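Local atomic coordinates of AGR_L_2016p (Agrobacterium tumefaciens, PDB entry 2GVH), a protein that probably hydrolyses the thioester bond of acyl-coenzyme A substrates, using domains of the hotdog thioesterase superfamily. Residues I32-P37 with E114-R119; T45-T50 with H89-T94; G180-Y185 with I210-A215; K188-A193 with G258-V263; A226-E229 with S235-I238. One frame throughout, in Å; residues are numbered along the deposited sequence.

How the contacts relate
Contacts 1 and 2 share the five-stranded sheet that contains strand 89-100, and contacts 3, 4 and 5 the second sheet of that kind. Contacts 3 and 4 hold successive parts of helix 179-198 against neighbouring strands; contact 5 joins two strands of the same sheet, its centre about 6 Å from that of contact 4. The touching residues of contacts 2 and 4 are all buried, and they meet by apolar or aromatic contact. Contact 1 is buried too, but its loop carries a charged pair; contacts 1 and 3 both touch the second subunit. Contact 5 is partly buried and the only one whose segments are hydrogen-bonded to each other. Contacts 1 and 4 touch, linking the two halves of the chain.

Contact 1: residues I32-P37 with E114-R119; sequences IDIVFP and ETIIGR
Val35, at the end of strand 29-35, and Ile116, just past the end of strand 104-115, meet without any backbone hydrogen bond, because strand 89-100 runs between the two strands. It is bonded to both: Val35 pairs with His89, and Glu114 with Ile90. Contact is made only where the edge strand runs out into the loop 36-37 and the other segment begins its turn toward strand 121-133. Ile116 does the reaching. Its CG1 stands anti to the carbonyl carbon (chi1 -68°) and the chain stays extended beyond it, so that CD1 projects across. Ile116 CD1 lies 3.6 Å from Val35 O, 4.2 Å from Ile34 CG2 and 4.2 Å from Pro37 CD; the side chains of Pro37 and Ile116 cross at about a right angle. Helix 179-198 packs on the same group, Phe191 touching Ile34 and Ser195 touching Ile116. The turn has polar bonds of its own. Thr115 OG1 donates to Ile117 O over 2.7 Å, coming from above the carbonyl plane, and it is also bonded to Gln120 N. Gly118 has a positive phi that suits glycine, since a CB would be jammed against the preceding carbonyl O. Arg119 NE forms a salt bridge with Glu114 OE1 at 2.7 Å, nearly straight at 170° and close to the guanidinium plane. Pro37 O is also hydrogen-bonded to Thr40 OG1 of the second subunit. One buried methyl group thus makes all the close contacts between the segments, while the hydroxyl and the ion pair form bonds within the turn, probably helping to hold its shape.

Contact 2: residues T45-T50 with H89-T94; sequences TLFGGT and HIVEFT
Leu46 and Phe47 meet Val91 and His89 inside a hotdog-type domain, where the short link between helix 40-46 and the long helix 49-67 packs on strand 89-100. The tight part is apolar and aromatic. Leu46 CD2 lies 3.9 Å from Val91 CG2 and 4.1 Å from Val91 CG1, touching both branches as the two side chains slide past each other in opposite directions. Leu46 is placed for this by chi1 of -166°, which sets CG opposite its own backbone nitrogen. Leu46 CD2 also sits 4.1 Å above the centre of the Phe47 ring, in the corner between that face and Val91, which it touches from directions about perpendicular. Phe47 is the centre of an inverse gamma turn, and Gly48 follows it as the N-cap of helix 49-67; Thr50 N then bonds back to Thr45 O at 2.7 Å. The looser side involves other residues. Phe93 CZ stays 4.7 Å from Leu46 CD2, its ring packing instead on Leu54, Met55 and Val58. Thr45 is partly exposed and rests on Phe36 of the third subunit, while Glu92, on the other face of the strand, forms salt bridges with Arg30 and Arg196. The packed part, by contrast, extends to a T-shaped pair of Phe47 and His89, planes at 76° and centroids 5.6 Å apart, in which Phe47 CZ overhangs the imidazole face near its rim, 4.2 Å from His89 ND1.

Contact 3: residues G180-Y185 with I210-A215; sequences GEAIAY and IDFARA
Ile183 and Ala182, on successive positions of helix 179-198, face Ile210 and Phe212 on the segment 210-215, which continues from strand 202-211; here the long helix of a hotdog-type domain packs on its sheet. Aliphatic contact is made by the two isoleucines: Ile183 CG1 approaches Ile210 CD1 to 4.0 Å, the side chains crossing at a slant. Contacts with the aromatic ring are more extensive. Ile183 CG1 comes up at the edge of Phe212, near the ring plane and 3.8 Å from CZ, with Ile183 CD1 close behind at 4.1 Å from the same atom. Ala182 CB meets the next ring carbon, Phe212 CE1, at 4.0 Å. With CG anti to its carbonyl carbon (chi1 -75°), the phenylalanine directs its far edge at the helix, and one face is taken by Ile210 CG2, 4.1 Å above the plane and toward the rim. Hydrogen bonds within the helix are internal, as Ala184 N to Gly180 O at 3.1 Å. In the second subunit, Leu52 packs on Ile183 and a strand pairs antiparallel with Ile210 and Asp211. No polar bond joins the two segments, which leaves their cohesion to carbon-carbon contact.

Contact 4: residues K188-A193 with G258-V263; sequences KAAFVA and GHFTMV
Ala190 and Phe191 belong to the long helix of a hotdog-type domain, helix 179-198, and here they rest on Phe260 and Met262 of strand 252-264. The local axes approach to 9.2 Å and their N-to-C directions differ by 47°. The alpha carbons come nearest at Ala190 and Phe260, 6.7 Å apart: Ala190 CB lies 3.8 Å from Phe260 CD1 and 4.1 Å from Phe260 CB, a separation made possible by the smallness of the methyl group. Such a helix, lying across the inner face of a curved antiparallel sheet, is the defining feature of the hotdog fold, and Phe260 and Met262, two apart on the strand, both point toward it. Met262, a selenomethionine, bends at chi2 (-72°) and again at chi3, which turns its terminal methyl back to the helix. Met262 CE consequently reaches Phe191 CA at 3.8 Å and Phe191 CD2 at 3.9 Å, the two side chains crossing at about a right angle. Val202 of strand 202-211 touches both Phe191 and Met262, while Ile238 of the adjacent strand packs on Ala190. No hydrogen bond spans the segments; Met262 CG merely passes Ala190 O at 4.0 Å.

Contact 5: residues A226-E229 with S235-I238; sequences AHVE and SMSI
Glu229 OE1 is held by two donors, Ser237 OG across the hairpin and His259 ND1 on strand 252-264. Ser237 OG donates to Glu229 OE1 over 3.1 Å, meeting it on the anti side and 33° out of the carboxylate plane. A trans first torsion in Ser237 carries the hydroxyl to the glutamate. The same residues are joined through their backbones: Glu229 N donates to Ser237 O at 2.7 Å, with 161° at the hydrogen. Strands 220-231 and 235-246 form a beta hairpin in which Val228 and Ile238 are an antiparallel non-hydrogen-bonded pair. The local strand directions differ by 128°, so the hairpin is strongly twisted here; the nearly helical backbone of Glu229 and a further backbone bond between Ser237 and Arg230 are consistent with a classic beta bulge. Ile238 CA makes a CA-H...O contact with His227 O at 3.6 Å. The other face, which Val228 and Ile238 share, is apolar. Val228 CG1 touches CG of selenomethionine Met236 at 4.0 Å, their side chains meeting at a slant, and Ala226 CB meets Ile238 CG2 at 4.0 Å. Helix 179-198 packs on that face through Ala189, Ala194 and Tyr197. While hydrocarbon is turned to the helix, polar groups occupy the opposite face, where two hydrogen bonds to one oxygen probably favour an ionised Glu229 and restrict its rotation.

Contact 1: residues I32-P37 with E114-R119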
# COMPACT_ATOMS: atom_id res chain seq x y z
N ILE B 32 13.86 -9.06 -2.30
CA ILE B 32 14.66 -7.93 -2.67
C ILE B 32 13.80 -6.70 -2.80
O ILE B 32 12.77 -6.73 -3.46
CB ILE B 32 15.46 -8.19 -3.98
CG1 ILE B 32 16.60 -9.14 -3.67
CG2 ILE B 32 16.08 -6.93 -4.42
CD1 ILE B 32 17.37 -9.67 -4.84
N ASP B 33 14.21 -5.62 -2.15
CA ASP B 33 13.54 -4.35 -2.27
C ASP B 33 14.49 -3.25 -2.71
O ASP B 33 15.63 -3.21 -2.32
CB ASP B 33 12.90 -3.97 -0.96
CG ASP B 33 11.84 -2.86 -1.12
OD1 ASP B 33 11.43 -2.55 -2.28
OD2 ASP B 33 11.43 -2.28 -0.08
N ILE B 34 14.02 -2.34 -3.54
CA ILE B 34 14.85 -1.21 -3.98
C ILE B 34 14.52 0.04 -3.23
O ILE B 34 13.37 0.39 -3.13
CB ILE B 34 14.60 -0.91 -5.43
CG1 ILE B 34 14.94 -2.11 -6.26
CG2 ILE B 34 15.46 0.29 -5.88
CD1 ILE B 34 13.95 -2.28 -7.33
N VAL B 35 15.54 0.74 -2.72
CA VAL B 35 15.34 2.11 -2.19
C VAL B 35 16.01 3.06 -3.18
O VAL B 35 17.23 3.02 -3.33
CB VAL B 35 16.00 2.28 -0.80
CG1 VAL B 35 15.88 3.70 -0.31
CG2 VAL B 35 15.41 1.35 0.19
N PHE B 36 15.24 3.89 -3.85
CA PHE B 36 15.79 4.85 -4.83
C PHE B 36 16.50 6.06 -4.24
O PHE B 36 16.14 6.52 -3.16
CB PHE B 36 14.67 5.37 -5.75
CG PHE B 36 14.22 4.38 -6.76
CD1 PHE B 36 13.21 3.47 -6.47
CD2 PHE B 36 14.81 4.34 -8.01
CE1 PHE B 36 12.80 2.51 -7.42
CE2 PHE B 36 14.40 3.39 -8.96
CZ PHE B 36 13.40 2.48 -8.67
N PRO B 37 17.48 6.63 -4.98
CA PRO B 37 18.23 7.78 -4.48
C PRO B 37 17.28 8.93 -4.16
O PRO B 37 16.42 9.25 -4.97
CB PRO B 37 19.13 8.15 -5.66
CG PRO B 37 19.30 6.89 -6.38
CD PRO B 37 17.97 6.21 -6.30
N GLU B 114 23.27 -2.90 -0.83
CA GLU B 114 24.35 -2.53 -1.74
C GLU B 114 23.97 -1.27 -2.49
O GLU B 114 22.85 -1.18 -2.96
CB GLU B 114 24.60 -3.67 -2.72
CG GLU B 114 25.36 -4.81 -2.13
CD GLU B 114 25.50 -6.02 -3.06
OE1 GLU B 114 25.59 -5.85 -4.30
OE2 GLU B 114 25.53 -7.15 -2.52
N THR B 115 24.89 -0.30 -2.63
CA THR B 115 24.55 0.91 -3.37
C THR B 115 24.15 0.52 -4.77
O THR B 115 24.67 -0.45 -5.32
CB THR B 115 25.71 1.94 -3.48
OG1 THR B 115 26.87 1.32 -4.02
CG2 THR B 115 26.03 2.56 -2.17
N ILE B 116 23.23 1.28 -5.34
CA ILE B 116 22.82 1.10 -6.71
C ILE B 116 23.99 1.52 -7.57
O ILE B 116 24.34 0.81 -8.50
CB ILE B 116 21.55 1.93 -7.04
CG1 ILE B 116 20.36 1.36 -6.28
CG2 ILE B 116 21.29 1.96 -8.54
CD1 ILE B 116 19.21 2.25 -6.20
N ILE B 117 24.56 2.70 -7.27
CA ILE B 117 25.73 3.19 -7.98
C ILE B 117 26.96 2.66 -7.27
O ILE B 117 27.21 3.02 -6.13
CB ILE B 117 25.78 4.76 -8.05
CG1 ILE B 117 24.55 5.33 -8.76
CG2 ILE B 117 27.06 5.22 -8.75
CD1 ILE B 117 24.18 6.69 -8.26
N GLY B 118 27.71 1.79 -7.95
CA GLY B 118 28.94 1.24 -7.39
C GLY B 118 28.85 -0.14 -6.74
O GLY B 118 29.85 -0.82 -6.63
N ARG B 119 27.66 -0.55 -6.30
CA ARG B 119 27.49 -1.89 -5.64
C ARG B 119 28.40 -2.10 -4.41
O ARG B 119 29.07 -3.13 -4.25
CB ARG B 119 27.70 -3.04 -6.64
CG ARG B 119 26.51 -3.92 -6.84
CD ARG B 119 26.89 -5.24 -7.51
NE ARG B 119 26.28 -6.37 -6.82
CZ ARG B 119 26.17 -7.60 -7.32
NH1 ARG B 119 26.63 -7.87 -8.55
NH2 ARG B 119 25.59 -8.55 -6.59

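Contact 2: residues T45-T50 with H89-T94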
# COMPACT_ATOMS: atom_id res chain seq x y z
N THR B 45 12.20 4.35 6.58
CA THR B 45 11.37 3.26 7.07
C THR B 45 12.02 1.91 6.87
O THR B 45 11.90 1.03 7.72
CB THR B 45 9.97 3.22 6.40
OG1 THR B 45 10.11 3.21 4.97
CG2 THR B 45 9.12 4.39 6.86
N LEU B 46 12.71 1.76 5.75
CA LEU B 46 13.38 0.51 5.45
C LEU B 46 14.60 0.30 6.33
O LEU B 46 14.84 -0.80 6.80
CB LEU B 46 13.75 0.44 3.98
CG LEU B 46 14.13 -0.97 3.56
CD1 LEU B 46 13.35 -1.40 2.37
CD2 LEU B 46 15.60 -0.99 3.29
N PHE B 47 15.39 1.34 6.55
CA PHE B 47 16.44 1.25 7.56
C PHE B 47 15.80 1.73 8.85
O PHE B 47 16.06 2.83 9.37
CB PHE B 47 17.63 2.09 7.13
CG PHE B 47 18.22 1.65 5.83
CD1 PHE B 47 18.96 0.49 5.75
CD2 PHE B 47 18.03 2.41 4.67
CE1 PHE B 47 19.51 0.08 4.56
CE2 PHE B 47 18.59 2.02 3.47
CZ PHE B 47 19.33 0.84 3.42
N GLY B 48 14.92 0.87 9.33
CA GLY B 48 13.94 1.21 10.36
C GLY B 48 13.00 0.03 10.40
O GLY B 48 13.39 -1.11 10.04
N GLY B 49 11.76 0.31 10.78
CA GLY B 49 10.78 -0.73 11.09
C GLY B 49 10.41 -1.59 9.91
O GLY B 49 10.22 -2.81 10.04
N THR B 50 10.33 -0.98 8.73
CA THR B 50 9.96 -1.72 7.58
C THR B 50 11.03 -2.74 7.28
O THR B 50 10.72 -3.91 6.94
CB THR B 50 9.70 -0.82 6.38
OG1 THR B 50 8.65 0.09 6.72
CG2 THR B 50 9.24 -1.62 5.19
N HIS B 89 19.80 2.11 -2.72
CA HIS B 89 20.27 0.75 -2.46
C HIS B 89 19.39 -0.38 -3.05
O HIS B 89 18.16 -0.34 -3.00
CB HIS B 89 20.37 0.52 -0.94
CG HIS B 89 21.41 1.34 -0.26
ND1 HIS B 89 21.18 2.64 0.17
CD2 HIS B 89 22.70 1.06 0.06
CE1 HIS B 89 22.28 3.12 0.73
NE2 HIS B 89 23.21 2.18 0.67
N ILE B 90 20.00 -1.42 -3.58
CA ILE B 90 19.25 -2.66 -3.70
C ILE B 90 19.43 -3.45 -2.42
O ILE B 90 20.57 -3.73 -2.03
CB ILE B 90 19.68 -3.54 -4.84
CG1 ILE B 90 19.44 -2.86 -6.17
CG2 ILE B 90 18.85 -4.78 -4.82
CD1 ILE B 90 20.15 -3.55 -7.34
N VAL B 91 18.33 -3.83 -1.79
CA VAL B 91 18.39 -4.46 -0.46
C VAL B 91 17.92 -5.88 -0.50
O VAL B 91 16.79 -6.15 -0.90
CB VAL B 91 17.61 -3.62 0.60
CG1 VAL B 91 17.90 -4.08 1.96
CG2 VAL B 91 18.10 -2.21 0.51
N GLU B 92 18.77 -6.79 -0.10
CA GLU B 92 18.44 -8.19 -0.20
C GLU B 92 18.24 -8.83 1.15
O GLU B 92 19.09 -8.74 2.00
CB GLU B 92 19.54 -8.95 -0.94
CG GLU B 92 19.11 -10.33 -1.37
CD GLU B 92 20.20 -11.14 -2.07
OE1 GLU B 92 21.29 -10.63 -2.31
OE2 GLU B 92 19.97 -12.34 -2.34
N PHE B 93 17.11 -9.50 1.33
CA PHE B 93 16.83 -10.21 2.55
C PHE B 93 16.91 -11.72 2.28
O PHE B 93 16.16 -12.26 1.47
CB PHE B 93 15.46 -9.82 3.07
CG PHE B 93 15.31 -8.34 3.31
CD1 PHE B 93 15.12 -7.47 2.25
CD2 PHE B 93 15.32 -7.83 4.59
CE1 PHE B 93 14.98 -6.11 2.46
CE2 PHE B 93 15.18 -6.48 4.81
CZ PHE B 93 15.00 -5.60 3.74
N THR B 94 17.80 -12.40 2.96
CA THR B 94 17.98 -13.86 2.75
C THR B 94 17.62 -14.59 4.03
O THR B 94 17.95 -14.11 5.10
CB THR B 94 19.43 -14.25 2.49
OG1 THR B 94 20.20 -13.61 3.49
CG2 THR B 94 19.93 -13.77 1.20

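Contact 3: residues G180-Y185 with I210-A215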
# COMPACT_ATOMS: atom_id res chain seq x y z
N GLY B 180 -0.95 -7.28 -14.50
CA GLY B 180 -0.12 -6.11 -14.49
C GLY B 180 0.76 -6.10 -13.26
O GLY B 180 1.86 -5.53 -13.24
N GLU B 181 0.30 -6.77 -12.22
CA GLU B 181 1.03 -6.69 -10.99
C GLU B 181 2.12 -7.76 -11.00
O GLU B 181 3.16 -7.60 -10.42
CB GLU B 181 0.06 -6.75 -9.82
CG GLU B 181 0.58 -6.08 -8.62
CD GLU B 181 0.09 -4.68 -8.53
OE1 GLU B 181 -1.03 -4.45 -9.00
OE2 GLU B 181 0.81 -3.82 -8.02
N ALA B 182 1.88 -8.83 -11.73
CA ALA B 182 2.89 -9.81 -11.99
C ALA B 182 3.94 -9.26 -12.91
O ALA B 182 5.14 -9.61 -12.79
CB ALA B 182 2.26 -11.03 -12.58
N ILE B 183 3.52 -8.41 -13.85
CA ILE B 183 4.46 -7.86 -14.80
C ILE B 183 5.40 -6.96 -14.02
O ILE B 183 6.62 -7.01 -14.23
CB ILE B 183 3.74 -7.09 -15.91
CG1 ILE B 183 3.22 -8.05 -16.99
CG2 ILE B 183 4.66 -6.05 -16.64
CD1 ILE B 183 2.13 -7.40 -17.83
N ALA B 184 4.85 -6.19 -13.09
CA ALA B 184 5.66 -5.18 -12.38
C ALA B 184 6.71 -5.89 -11.54
O ALA B 184 7.84 -5.47 -11.45
CB ALA B 184 4.79 -4.30 -11.53
N TYR B 185 6.37 -7.02 -10.97
CA TYR B 185 7.36 -7.78 -10.25
C TYR B 185 8.46 -8.25 -11.21
O TYR B 185 9.64 -8.21 -10.87
CB TYR B 185 6.71 -8.93 -9.47
CG TYR B 185 7.67 -9.62 -8.53
CD1 TYR B 185 8.07 -9.01 -7.34
CD2 TYR B 185 8.20 -10.86 -8.85
CE1 TYR B 185 8.98 -9.63 -6.46
CE2 TYR B 185 9.10 -11.48 -7.99
CZ TYR B 185 9.50 -10.88 -6.81
OH TYR B 185 10.40 -11.57 -5.99
N ILE B 210 4.46 -10.46 -23.53
CA ILE B 210 4.45 -11.38 -22.40
C ILE B 210 3.15 -12.14 -22.43
O ILE B 210 2.08 -11.51 -22.43
CB ILE B 210 4.53 -10.62 -21.06
CG1 ILE B 210 5.87 -9.92 -20.95
CG2 ILE B 210 4.37 -11.60 -19.88
CD1 ILE B 210 5.95 -8.99 -19.83
N ASP B 211 3.27 -13.48 -22.48
CA ASP B 211 2.13 -14.41 -22.43
C ASP B 211 2.04 -15.07 -21.08
O ASP B 211 3.06 -15.49 -20.56
CB ASP B 211 2.25 -15.47 -23.52
CG ASP B 211 2.08 -14.90 -24.92
OD1 ASP B 211 1.02 -14.28 -25.20
OD2 ASP B 211 3.00 -15.06 -25.75
N PHE B 212 0.84 -15.17 -20.53
CA PHE B 212 0.65 -15.76 -19.22
C PHE B 212 0.10 -17.15 -19.35
O PHE B 212 -0.92 -17.32 -19.99
CB PHE B 212 -0.31 -14.94 -18.38
CG PHE B 212 0.28 -13.69 -17.86
CD1 PHE B 212 1.00 -13.70 -16.69
CD2 PHE B 212 0.09 -12.48 -18.53
CE1 PHE B 212 1.55 -12.51 -16.19
CE2 PHE B 212 0.63 -11.31 -18.05
CZ PHE B 212 1.37 -11.32 -16.88
N ALA B 213 0.75 -18.13 -18.73
CA ALA B 213 0.30 -19.54 -18.88
C ALA B 213 -0.83 -19.88 -17.93
O ALA B 213 -1.75 -20.56 -18.30
CB ALA B 213 1.45 -20.53 -18.73
N ARG B 214 -0.75 -19.40 -16.70
CA ARG B 214 -1.87 -19.55 -15.76
C ARG B 214 -1.97 -18.29 -14.91
O ARG B 214 -1.10 -17.45 -14.94
CB ARG B 214 -1.76 -20.84 -14.91
CG ARG B 214 -0.73 -20.81 -13.81
CD ARG B 214 -0.65 -22.15 -13.03
NE ARG B 214 -1.65 -22.35 -11.97
CZ ARG B 214 -1.74 -21.61 -10.86
NH1 ARG B 214 -0.91 -20.58 -10.64
NH2 ARG B 214 -2.69 -21.88 -9.96
N ALA B 215 -3.07 -18.16 -14.18
CA ALA B 215 -3.28 -17.02 -13.31
C ALA B 215 -2.70 -17.37 -11.95
O ALA B 215 -2.70 -18.55 -11.54
CB ALA B 215 -4.75 -16.69 -13.22

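Contact 4: residues K188-A193 with G258-V263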
# COMPACT_ATOMS: atom_id res chain seq x y z
N LYS B 188 10.66 -5.15 -11.76
CA LYS B 188 11.52 -5.11 -10.56
C LYS B 188 12.71 -6.08 -10.69
O LYS B 188 13.85 -5.66 -10.61
CB LYS B 188 10.72 -5.42 -9.31
CG LYS B 188 11.44 -5.07 -8.04
CD LYS B 188 10.68 -5.55 -6.87
CE LYS B 188 10.60 -4.50 -5.79
NZ LYS B 188 9.70 -5.05 -4.73
N ALA B 189 12.46 -7.36 -10.94
CA ALA B 189 13.59 -8.29 -11.10
C ALA B 189 14.53 -7.89 -12.25
O ALA B 189 15.74 -8.00 -12.15
CB ALA B 189 13.11 -9.75 -11.24
N ALA B 190 13.99 -7.36 -13.34
CA ALA B 190 14.82 -6.91 -14.45
C ALA B 190 15.67 -5.69 -14.04
O ALA B 190 16.82 -5.56 -14.43
CB ALA B 190 13.96 -6.54 -15.61
N PHE B 191 15.09 -4.80 -13.25
CA PHE B 191 15.84 -3.68 -12.75
C PHE B 191 17.00 -4.15 -11.88
O PHE B 191 18.10 -3.68 -12.01
CB PHE B 191 14.94 -2.76 -11.95
CG PHE B 191 15.67 -1.67 -11.28
CD1 PHE B 191 16.40 -1.92 -10.12
CD2 PHE B 191 15.71 -0.41 -11.83
CE1 PHE B 191 17.14 -0.93 -9.50
CE2 PHE B 191 16.43 0.59 -11.21
CZ PHE B 191 17.15 0.33 -10.05
N VAL B 192 16.74 -5.11 -10.99
CA VAL B 192 17.77 -5.64 -10.11
C VAL B 192 18.94 -6.22 -10.92
O VAL B 192 20.05 -5.71 -10.83
CB VAL B 192 17.17 -6.69 -9.13
CG1 VAL B 192 18.28 -7.57 -8.46
CG2 VAL B 192 16.28 -6.01 -8.10
N ALA B 193 18.70 -7.25 -11.71
CA ALA B 193 19.74 -7.86 -12.58
C ALA B 193 20.50 -6.89 -13.47
O ALA B 193 21.73 -6.91 -13.48
CB ALA B 193 19.14 -8.97 -13.44
N GLY B 258 9.35 -12.95 -19.76
CA GLY B 258 9.37 -11.62 -20.32
C GLY B 258 10.77 -11.22 -20.69
O GLY B 258 11.75 -11.71 -20.13
N HIS B 259 10.89 -10.32 -21.65
CA HIS B 259 12.18 -9.73 -21.99
C HIS B 259 12.02 -8.23 -21.89
O HIS B 259 11.12 -7.65 -22.52
CB HIS B 259 12.60 -10.14 -23.40
CG HIS B 259 12.74 -11.62 -23.56
ND1 HIS B 259 13.96 -12.26 -23.52
CD2 HIS B 259 11.80 -12.59 -23.71
CE1 HIS B 259 13.77 -13.56 -23.66
NE2 HIS B 259 12.47 -13.79 -23.78
N PHE B 260 12.88 -7.63 -21.07
CA PHE B 260 12.89 -6.18 -20.86
C PHE B 260 14.19 -5.55 -21.33
O PHE B 260 15.28 -6.11 -21.21
CB PHE B 260 12.65 -5.87 -19.39
CG PHE B 260 11.43 -6.56 -18.81
CD1 PHE B 260 11.54 -7.83 -18.25
CD2 PHE B 260 10.19 -5.92 -18.82
CE1 PHE B 260 10.42 -8.47 -17.72
CE2 PHE B 260 9.04 -6.54 -18.29
CZ PHE B 260 9.18 -7.85 -17.74
N THR B 261 14.06 -4.35 -21.89
CA THR B 261 15.27 -3.63 -22.25
C THR B 261 15.48 -2.54 -21.22
O THR B 261 14.57 -1.76 -20.93
CB THR B 261 15.21 -3.13 -23.68
OG1 THR B 261 15.16 -4.27 -24.54
CG2 THR B 261 16.45 -2.31 -24.05
N MSE B 262 16.68 -2.52 -20.64
CA MSE B 262 17.03 -1.56 -19.59
C MSE B 262 18.14 -0.64 -20.08
O MSE B 262 19.02 -1.06 -20.78
CB MSE B 262 17.50 -2.31 -18.35
CG MSE B 262 16.44 -3.22 -17.70
SE MSE B 262 14.93 -2.24 -16.75
CE MSE B 262 15.74 -1.18 -15.62
N VAL B 263 18.10 0.63 -19.72
CA VAL B 263 19.16 1.53 -20.16
C VAL B 263 19.91 2.07 -18.95
O VAL B 263 19.28 2.48 -17.98
CB VAL B 263 18.61 2.66 -21.02
CG1 VAL B 263 19.67 3.72 -21.30
CG2 VAL B 263 18.09 2.10 -22.35

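Contact 5: residues A226-E229 with S235-I238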
# COMPACT_ATOMS: atom_id res chain seq x y z
N ALA B 226 15.87 -13.57 -13.14
CA ALA B 226 16.22 -12.54 -14.10
C ALA B 226 17.70 -12.55 -14.29
O ALA B 226 18.46 -12.67 -13.31
CB ALA B 226 15.75 -11.16 -13.59
N HIS B 227 18.13 -12.46 -15.56
CA HIS B 227 19.56 -12.47 -15.88
C HIS B 227 19.77 -11.76 -17.19
O HIS B 227 18.87 -11.72 -18.02
CB HIS B 227 20.10 -13.89 -15.98
CG HIS B 227 19.66 -14.58 -17.21
ND1 HIS B 227 20.38 -14.54 -18.39
CD2 HIS B 227 18.53 -15.28 -17.49
CE1 HIS B 227 19.73 -15.21 -19.32
NE2 HIS B 227 18.60 -15.67 -18.80
N VAL B 228 20.96 -11.23 -17.40
CA VAL B 228 21.26 -10.44 -18.58
C VAL B 228 21.49 -11.39 -19.73
O VAL B 228 22.25 -12.35 -19.60
CB VAL B 228 22.47 -9.51 -18.32
CG1 VAL B 228 22.92 -8.82 -19.56
CG2 VAL B 228 22.10 -8.49 -17.26
N GLU B 229 20.82 -11.12 -20.85
CA GLU B 229 20.95 -11.92 -22.07
C GLU B 229 21.97 -11.33 -23.02
O GLU B 229 22.79 -12.07 -23.58
CB GLU B 229 19.64 -11.90 -22.85
CG GLU B 229 18.65 -12.95 -22.50
CD GLU B 229 17.32 -12.71 -23.19
OE1 GLU B 229 16.75 -11.55 -23.13
OE2 GLU B 229 16.85 -13.70 -23.80
N SER B 235 22.61 -0.21 -23.31
CA SER B 235 21.44 -0.97 -22.86
C SER B 235 21.75 -2.44 -22.64
O SER B 235 22.73 -2.95 -23.17
CB SER B 235 20.32 -0.85 -23.87
OG SER B 235 20.74 -1.36 -25.10
N MSE B 236 20.90 -3.11 -21.87
CA MSE B 236 20.94 -4.57 -21.79
C MSE B 236 19.55 -5.06 -22.04
O MSE B 236 18.57 -4.31 -21.88
CB MSE B 236 21.36 -5.08 -20.41
CG MSE B 236 22.78 -4.81 -19.97
SE MSE B 236 22.86 -4.24 -18.07
CE MSE B 236 22.10 -2.57 -18.27
N SER B 237 19.49 -6.34 -22.37
CA SER B 237 18.28 -7.10 -22.49
C SER B 237 18.24 -8.23 -21.45
O SER B 237 19.10 -9.14 -21.40
CB SER B 237 18.18 -7.68 -23.89
OG SER B 237 17.11 -8.61 -23.97
N ILE B 238 17.20 -8.16 -20.63
CA ILE B 238 17.08 -9.01 -19.48
C ILE B 238 15.93 -9.93 -19.73
O ILE B 238 14.89 -9.48 -20.18
CB ILE B 238 16.76 -8.20 -18.20
CG1 ILE B 238 17.94 -7.32 -17.78
CG2 ILE B 238 16.47 -9.18 -17.04
CD1 ILE B 238 18.03 -6.03 -18.51